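Local coordinates for putative tautomerase (Streptomyces achromogenes, PDB 3RY0), which is of uncharacterised function but belongs to the small tautomerase enzymes, built on a short beta-alpha-beta fold, at residues A[4-9]-A[43-48]. Sequence-based numbering, arbitrary orientation.
Sequences RVTLLE and EETPPE
Four backbone hydrogen bonds zip Val5, Leu7 and Glu9 to Glu43 and Thr45, joining strands 2-8 and 39-45 side by side in the same direction. Glu43 N donates a hydrogen bond to Val5 O at 2.8 Å, and Leu7 N donates one to Glu43 O. Thr45 N then reaches Leu7 O, and beyond the end of strand 2-8 Glu9 N meets Thr45 O at 2.9 Å. Pro46 and Pro47 have no backbone N-H to donate, which fits the pairing stopping after Thr45. CA-H...O contacts fill in between, notably Glu44 CA to Leu7 O at 3.2 Å.

Charge pairing lies on the face that carries Thr6 and Glu43. The extended Glu43 side chain sends its carboxylate across to Arg4, whose NE approaches OE2 at 2.7 Å in a salt bridge. The approach is from above the carboxylate plane, and the two flat groups stand 49° apart. Arg4 CG lies anti to the backbone N (chi1 -166°). The guanidinium carries several N-H groups, so NE can serve Glu43 of its own chain while NH1 pairs with Glu43 of another subunit. Glu43 OE1 in turn bridges to Arg4 NH1 of a third subunit, which also hydrogen-bonds Thr6 OG1.

Van der Waals contacts are lighter. Thr6 CG2 lies 3.5 Å from Thr45 OG1, and beta-branched threonines suit extended strands. Leu8 CD2 makes an apolar contact with Pro47 CB at 4.1 Å, while the aliphatic stem of Glu9 lies over the Thr45 carbonyl and its carboxylate against Pro46. On the opposite face, buried Leu7 has no polar group to satisfy, which suits its place against Leu19.

The pairing thus closes a beta-alpha-beta unit. Val5 and Leu7 pack under helix 13-31, with Glu44 partly exposed; the other face carries the Thr6 hydroxyl and the Arg4-Glu43 pair, whose charges probably neutralise one another within the chain and between subunits.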
loop_
_atom_site.group_PDB
_atom_site.type_symbol
_atom_site.label_atom_id
_atom_site.label_comp_id
_atom_site.label_asym_id
_atom_site.label_seq_id
_atom_site.Cartn_x
_atom_site.Cartn_y
_atom_site.Cartn_z
ATOM N N ARG A 4 7.469 4.522 -0.426
ATOM C CA ARG A 4 7.050 3.860 0.819
ATOM C C ARG A 4 8.033 2.745 1.038
ATOM O O ARG A 4 8.123 1.834 0.197
ATOM C CB ARG A 4 5.647 3.280 0.711
ATOM C CG ARG A 4 5.080 2.916 2.059
ATOM C CD ARG A 4 3.480 2.691 2.014
ATOM N NE ARG A 4 2.903 3.383 3.199
ATOM C CZ ARG A 4 2.030 4.410 3.273
ATOM N NH1 ARG A 4 1.754 4.781 4.495
ATOM N NH2 ARG A 4 1.288 5.038 2.247
ATOM N N VAL A 5 8.703 2.751 2.186
ATOM C CA VAL A 5 9.703 1.739 2.472
ATOM C C VAL A 5 9.153 0.836 3.567
ATOM O O VAL A 5 8.625 1.342 4.599
ATOM C CB VAL A 5 10.981 2.388 3.006
ATOM C CG1 VAL A 5 12.104 1.377 3.352
ATOM C CG2 VAL A 5 11.445 3.445 2.080
ATOM N N THR A 6 9.317 -0.477 3.399
ATOM C CA THR A 6 8.961 -1.386 4.486
ATOM C C THR A 6 10.270 -2.070 4.978
ATOM O O THR A 6 10.934 -2.714 4.174
ATOM C CB THR A 6 8.002 -2.450 3.915
ATOM O OG1 THR A 6 6.850 -1.828 3.324
ATOM C CG2 THR A 6 7.476 -3.374 5.065
ATOM N N LEU A 7 10.540 -1.885 6.248
ATOM C CA LEU A 7 11.774 -2.385 6.877
ATOM C C LEU A 7 11.464 -3.200 8.029
ATOM O O LEU A 7 10.496 -2.929 8.678
ATOM C CB LEU A 7 12.598 -1.226 7.516
ATOM C CG LEU A 7 13.083 -0.088 6.648
ATOM C CD1 LEU A 7 14.000 0.844 7.480
ATOM C CD2 LEU A 7 13.880 -0.692 5.420
ATOM N N LEU A 8 12.308 -4.158 8.411
ATOM C CA LEU A 8 12.182 -4.767 9.757
ATOM C C LEU A 8 12.471 -3.790 10.831
ATOM O O LEU A 8 13.424 -2.934 10.672
ATOM C CB LEU A 8 13.163 -5.895 9.936
ATOM C CG LEU A 8 12.829 -7.151 9.219
ATOM C CD1 LEU A 8 14.107 -8.093 9.147
ATOM C CD2 LEU A 8 11.708 -7.935 9.947
ATOM N N GLU A 9 11.780 -3.935 11.956
ATOM C CA GLU A 9 12.116 -3.254 13.198
ATOM C C GLU A 9 13.588 -3.435 13.557
ATOM O O GLU A 9 14.229 -4.416 13.253
ATOM C CB GLU A 9 11.198 -3.734 14.382
ATOM C CG GLU A 9 9.807 -3.184 14.352
ATOM C CD GLU A 9 8.905 -3.671 15.485
ATOM O OE1 GLU A 9 9.328 -4.561 16.274
ATOM O OE2 GLU A 9 7.770 -3.217 15.582
ATOM N N GLU A 43 7.987 2.480 7.022
ATOM C CA GLU A 43 7.137 1.657 7.912
ATOM C C GLU A 43 8.067 0.542 8.457
ATOM O O GLU A 43 8.961 0.052 7.737
ATOM C CB GLU A 43 6.126 0.964 7.022
ATOM C CG GLU A 43 5.217 1.890 6.307
ATOM C CD GLU A 43 4.260 1.116 5.400
ATOM O OE1 GLU A 43 4.649 0.017 4.844
ATOM O OE2 GLU A 43 3.133 1.654 5.256
ATOM N N GLU A 44 7.919 0.184 9.735
ATOM C CA GLU A 44 8.749 -0.833 10.408
ATOM C C GLU A 44 7.771 -1.964 10.752
ATOM O O GLU A 44 6.637 -1.766 11.257
ATOM C CB GLU A 44 9.404 -0.259 11.667
ATOM C CG GLU A 44 10.452 0.752 11.261
ATOM C CD GLU A 44 11.466 1.134 12.370
ATOM O OE1 GLU A 44 11.538 0.436 13.403
ATOM O OE2 GLU A 44 12.210 2.114 12.159
ATOM N N THR A 45 8.195 -3.181 10.444
ATOM C CA THR A 45 7.418 -4.361 10.664
ATOM C C THR A 45 8.153 -5.242 11.706
ATOM O O THR A 45 9.356 -5.507 11.537
ATOM C CB THR A 45 7.291 -5.166 9.334
ATOM O OG1 THR A 45 6.654 -4.274 8.363
ATOM C CG2 THR A 45 6.522 -6.388 9.534
ATOM N N PRO A 46 7.430 -5.758 12.723
ATOM C CA PRO A 46 8.115 -6.655 13.670
ATOM C C PRO A 46 8.423 -7.963 12.977
ATOM O O PRO A 46 7.694 -8.394 12.037
ATOM C CB PRO A 46 7.090 -6.887 14.771
ATOM C CG PRO A 46 5.890 -6.480 14.349
ATOM C CD PRO A 46 6.032 -5.469 13.099
ATOM N N PRO A 47 9.481 -8.670 13.425
ATOM C CA PRO A 47 9.895 -9.861 12.694
ATOM C C PRO A 47 8.935 -11.064 12.763
ATOM O O PRO A 47 9.056 -11.958 11.928
ATOM C CB PRO A 47 11.264 -10.239 13.326
ATOM C CG PRO A 47 11.144 -9.625 14.744
ATOM C CD PRO A 47 10.372 -8.254 14.473
ATOM N N GLU A 48 7.976 -11.011 13.674
ATOM C CA GLU A 48 6.944 -12.050 13.778
ATOM C C GLU A 48 5.895 -11.839 12.737
ATOM O O GLU A 48 5.072 -12.727 12.504
ATOM C CB GLU A 48 6.258 -12.012 15.162
ATOM C CG GLU A 48 7.149 -12.344 16.318
ATOM C CD GLU A 48 8.098 -11.274 16.741
ATOM O OE1 GLU A 48 7.868 -10.058 16.403
ATOM O OE2 GLU A 48 9.097 -11.705 17.384
#